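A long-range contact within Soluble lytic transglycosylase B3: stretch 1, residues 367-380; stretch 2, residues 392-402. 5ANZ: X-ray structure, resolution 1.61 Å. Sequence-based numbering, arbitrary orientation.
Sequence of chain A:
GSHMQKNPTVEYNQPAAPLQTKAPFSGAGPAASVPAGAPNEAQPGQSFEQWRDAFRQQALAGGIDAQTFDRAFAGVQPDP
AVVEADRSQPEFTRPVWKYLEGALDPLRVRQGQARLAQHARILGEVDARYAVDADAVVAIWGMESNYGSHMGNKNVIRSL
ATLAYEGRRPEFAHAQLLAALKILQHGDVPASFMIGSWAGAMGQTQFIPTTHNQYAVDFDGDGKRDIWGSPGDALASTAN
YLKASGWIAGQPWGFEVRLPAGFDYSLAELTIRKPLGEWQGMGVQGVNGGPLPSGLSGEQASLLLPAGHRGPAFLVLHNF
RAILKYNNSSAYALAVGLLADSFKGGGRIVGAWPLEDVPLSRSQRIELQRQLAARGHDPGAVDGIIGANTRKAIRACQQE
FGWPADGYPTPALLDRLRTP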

# COMPACT_ATOMS: atom_id res chain seq x y z
N GLU A 367 -16.41 6.87 -17.58
CA GLU A 367 -17.12 6.61 -18.83
C GLU A 367 -17.36 5.12 -18.98
O GLU A 367 -18.45 4.71 -19.40
CB GLU A 367 -16.34 7.14 -20.03
CG GLU A 367 -17.15 7.15 -21.32
CD GLU A 367 -16.34 7.56 -22.54
OE1 GLU A 367 -15.15 7.92 -22.38
OE2 GLU A 367 -16.89 7.52 -23.66
N LEU A 368 -16.36 4.31 -18.63
CA LEU A 368 -16.47 2.86 -18.73
C LEU A 368 -17.63 2.35 -17.89
O LEU A 368 -18.41 1.50 -18.33
CB LEU A 368 -15.18 2.18 -18.29
CG LEU A 368 -15.30 0.65 -18.14
CD1 LEU A 368 -15.59 0.02 -19.48
CD2 LEU A 368 -14.04 0.06 -17.52
N GLN A 369 -17.72 2.85 -16.66
CA GLN A 369 -18.78 2.41 -15.76
C GLN A 369 -20.15 2.80 -16.29
O GLN A 369 -21.10 2.02 -16.19
CB GLN A 369 -18.56 2.99 -14.36
CG GLN A 369 -17.46 2.27 -13.57
CD GLN A 369 -17.06 3.00 -12.30
OE1 GLN A 369 -17.12 4.22 -12.23
NE2 GLN A 369 -16.65 2.24 -11.29
N ARG A 370 -20.24 4.00 -16.87
CA ARG A 370 -21.52 4.45 -17.43
C ARG A 370 -21.91 3.64 -18.67
O ARG A 370 -23.09 3.34 -18.89
CB ARG A 370 -21.45 5.95 -17.75
CG ARG A 370 -21.39 6.85 -16.52
CD ARG A 370 -21.39 8.32 -16.92
NE ARG A 370 -21.40 9.21 -15.76
CZ ARG A 370 -20.87 10.42 -15.75
NH1 ARG A 370 -20.28 10.90 -16.83
NH2 ARG A 370 -20.93 11.17 -14.65
N GLN A 371 -20.91 3.27 -19.48
CA GLN A 371 -21.17 2.50 -20.69
C GLN A 371 -21.57 1.07 -20.36
O GLN A 371 -22.44 0.49 -21.02
CB GLN A 371 -19.94 2.50 -21.60
CG GLN A 371 -19.78 3.76 -22.43
CD GLN A 371 -20.74 3.80 -23.60
OE1 GLN A 371 -20.39 3.40 -24.71
NE2 GLN A 371 -21.96 4.26 -23.35
N LEU A 372 -20.96 0.51 -19.32
CA LEU A 372 -21.30 -0.84 -18.87
C LEU A 372 -22.76 -0.87 -18.40
O LEU A 372 -23.53 -1.75 -18.79
CB LEU A 372 -20.37 -1.29 -17.74
CG LEU A 372 -18.93 -1.62 -18.12
CD1 LEU A 372 -18.04 -1.63 -16.89
CD2 LEU A 372 -18.87 -2.97 -18.85
N ALA A 373 -23.12 0.10 -17.57
CA ALA A 373 -24.48 0.16 -17.04
C ALA A 373 -25.47 0.32 -18.18
O ALA A 373 -26.57 -0.25 -18.15
CB ALA A 373 -24.62 1.29 -16.03
N ALA A 374 -25.08 1.07 -19.19
CA ALA A 374 -25.95 1.33 -20.34
C ALA A 374 -26.24 0.08 -21.17
O ALA A 374 -27.25 0.00 -21.85
CB ALA A 374 -25.36 2.41 -21.22
N ARG A 375 -25.33 -0.89 -21.11
CA ARG A 375 -25.54 -2.14 -21.83
C ARG A 375 -26.09 -3.22 -20.92
O ARG A 375 -26.20 -4.39 -21.31
CB ARG A 375 -24.23 -2.60 -22.47
CG ARG A 375 -23.77 -1.72 -23.62
CD ARG A 375 -22.51 -2.27 -24.25
NE ARG A 375 -22.66 -3.68 -24.61
CZ ARG A 375 -23.13 -4.11 -25.77
NH1 ARG A 375 -23.50 -3.23 -26.70
NH2 ARG A 375 -23.23 -5.41 -26.02
N GLY A 376 -26.45 -2.85 -19.69
CA GLY A 376 -27.06 -3.79 -18.77
C GLY A 376 -26.07 -4.61 -17.97
O GLY A 376 -26.43 -5.64 -17.39
N HIS A 377 -24.81 -4.18 -17.92
CA HIS A 377 -23.84 -4.82 -17.04
C HIS A 377 -23.55 -3.86 -15.90
O HIS A 377 -22.64 -3.05 -15.99
CB HIS A 377 -22.56 -5.20 -17.79
CG HIS A 377 -22.80 -6.11 -18.95
ND1 HIS A 377 -23.30 -7.39 -18.79
CD2 HIS A 377 -22.65 -5.92 -20.28
CE1 HIS A 377 -23.43 -7.95 -19.98
NE2 HIS A 377 -23.04 -7.08 -20.90
N ASP A 378 -24.34 -3.96 -14.83
CA ASP A 378 -24.27 -2.99 -13.75
C ASP A 378 -22.96 -3.09 -12.98
O ASP A 378 -22.64 -4.14 -12.44
CB ASP A 378 -25.45 -3.18 -12.80
CG ASP A 378 -25.30 -2.39 -11.51
OD1 ASP A 378 -24.76 -1.27 -11.56
OD2 ASP A 378 -25.72 -2.91 -10.46
N PRO A 379 -22.19 -1.99 -12.94
CA PRO A 379 -20.91 -1.97 -12.23
C PRO A 379 -21.03 -1.46 -10.80
O PRO A 379 -20.01 -1.28 -10.13
CB PRO A 379 -20.07 -1.00 -13.07
CG PRO A 379 -21.08 0.00 -13.52
CD PRO A 379 -22.37 -0.77 -13.75
N GLY A 380 -22.25 -1.24 -10.34
CA GLY A 380 -22.48 -0.62 -9.05
C GLY A 380 -22.49 0.89 -9.22
O GLY A 380 -23.02 1.41 -10.20
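Stretch 2 392-402: KAIRACQQEFG

Helices that cross too far apart for close backbone contact can still be joined by the loop that ends one of them, and residues 367-380 and 392-402 illustrate this. Stretch 2 enters already helical at Lys392; Gly402 is the first residue to leave helical geometry, with positive phi. The axis of this helix runs at 59° to that of the stretch 1 helix, N-to-C directions compared, with a closest approach of 10.3 Å. The backbones come nearest in the loop beyond the stretch 1 helix, where the CA atoms of His377 and Ala393 lie 5.0 Å apart.

Apolar packing fills the space between the helices. Leu368 CD2 meets Ile394 CD1 at 4.0 Å, and one turn later Leu372 reaches Ile394 CG1 through CD1 (3.9 Å) and Cys397 CB through CD2 (3.6 Å). The small Ala393 lets the loop come close: its CB lies 3.9 Å from Pro379 CB, an apolar pair, and packs closely against the loop backbone, 3.4 Å from His377 O.

Polar contacts gather at Glu400, whose extended side chain (chi1 and chi2 both t) uses both carboxylate oxygens. His377 NE2 donates a nearly linear hydrogen bond to Glu400 OE1 (2.6 Å), while Arg375 NH2 forms a salt bridge with Glu400 OE2 (2.8 Å).

Ring contacts complete the junction. The imidazole of His377 lays one face over the Ala396-Cys397 backbone, and Phe401 CE1 sits over a face of the Arg375 guanidinium, 3.8 Å from Arg375 NH2.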

# COMPACT_ATOMS: atom_id res chain seq x y z
N LYS A 392 -16.74 -7.32 -12.05
CA LYS A 392 -17.82 -8.25 -12.35
C LYS A 392 -18.52 -7.85 -13.64
O LYS A 392 -18.77 -8.67 -14.53
CB LYS A 392 -18.81 -8.30 -11.18
CG LYS A 392 -19.68 -9.53 -11.13
CD LYS A 392 -20.50 -9.54 -9.85
CE LYS A 392 -21.34 -10.81 -9.76
NZ LYS A 392 -20.49 -12.03 -9.73
N ALA A 393 -18.83 -6.56 -13.74
CA ALA A 393 -19.50 -6.01 -14.91
C ALA A 393 -18.61 -6.10 -16.13
O ALA A 393 -19.06 -6.41 -17.22
CB ALA A 393 -19.89 -4.57 -14.65
N ILE A 394 -17.33 -5.81 -15.93
CA ILE A 394 -16.38 -5.90 -17.02
C ILE A 394 -16.32 -7.33 -17.55
O ILE A 394 -16.39 -7.53 -18.76
CB ILE A 394 -14.98 -5.44 -16.57
CG1 ILE A 394 -15.01 -3.94 -16.30
CG2 ILE A 394 -13.93 -5.76 -17.63
CD1 ILE A 394 -13.76 -3.43 -15.61
N ARG A 395 -16.23 -8.31 -16.66
CA ARG A 395 -16.16 -9.71 -17.09
C ARG A 395 -17.40 -10.13 -17.88
O ARG A 395 -17.30 -10.86 -18.86
CB ARG A 395 -15.97 -10.63 -15.88
CG ARG A 395 -14.65 -10.43 -15.20
CD ARG A 395 -14.38 -11.58 -14.24
NE ARG A 395 -12.96 -11.66 -13.91
CZ ARG A 395 -12.41 -11.16 -12.81
NH1 ARG A 395 -13.17 -10.54 -11.92
NH2 ARG A 395 -11.11 -11.29 -12.61
N ALA A 396 -18.58 -9.66 -17.46
CA ALA A 396 -19.80 -10.01 -18.19
C ALA A 396 -19.77 -9.41 -19.59
O ALA A 396 -20.20 -10.04 -20.57
CB ALA A 396 -21.03 -9.53 -17.44
N CYS A 397 -19.24 -8.19 -19.69
CA CYS A 397 -19.17 -7.51 -20.97
C CYS A 397 -18.14 -8.18 -21.88
O CYS A 397 -18.38 -8.36 -23.08
CB CYS A 397 -18.83 -6.04 -20.76
SG CYS A 397 -18.98 -5.05 -22.25
N GLN A 398 -17.00 -8.56 -21.31
CA GLN A 398 -15.97 -9.25 -22.08
C GLN A 398 -16.53 -10.55 -22.66
O GLN A 398 -16.32 -10.86 -23.84
CB GLN A 398 -14.73 -9.51 -21.22
CG GLN A 398 -13.99 -8.24 -20.86
CD GLN A 398 -12.88 -8.47 -19.85
OE1 GLN A 398 -13.07 -9.16 -18.84
NE2 GLN A 398 -11.71 -7.89 -20.11
N GLN A 399 -17.26 -11.30 -21.84
CA GLN A 399 -17.87 -12.54 -22.29
C GLN A 399 -18.89 -12.29 -23.40
O GLN A 399 -19.00 -13.08 -24.34
CB GLN A 399 -18.52 -13.27 -21.11
CG GLN A 399 -17.48 -13.88 -20.16
CD GLN A 399 -18.04 -14.21 -18.79
OE1 GLN A 399 -18.88 -13.49 -18.25
NE2 GLN A 399 -17.56 -15.30 -18.21
N GLU A 400 -19.62 -11.18 -23.31
CA GLU A 400 -20.59 -10.83 -24.34
C GLU A 400 -19.90 -10.62 -25.69
O GLU A 400 -20.44 -10.97 -26.74
CB GLU A 400 -21.37 -9.58 -23.95
CG GLU A 400 -22.48 -9.24 -24.94
CD GLU A 400 -23.35 -8.08 -24.47
OE1 GLU A 400 -23.00 -7.44 -23.46
OE2 GLU A 400 -24.39 -7.82 -25.12
N PHE A 401 -18.70 -10.04 -25.63
CA PHE A 401 -17.89 -9.80 -26.82
C PHE A 401 -17.08 -11.03 -27.23
O PHE A 401 -16.50 -11.07 -28.31
CB PHE A 401 -16.93 -8.62 -26.57
CG PHE A 401 -17.63 -7.30 -26.35
CD1 PHE A 401 -18.91 -7.08 -26.82
CD2 PHE A 401 -16.98 -6.27 -25.67
CE1 PHE A 401 -19.55 -5.86 -26.62
CE2 PHE A 401 -17.61 -5.05 -25.47
CZ PHE A 401 -18.90 -4.84 -25.95
N GLY A 402 -17.04 -12.04 -26.36
CA GLY A 402 -16.29 -13.25 -26.63
C GLY A 402 -14.83 -13.14 -26.28
O GLY A 402 -14.00 -13.93 -26.74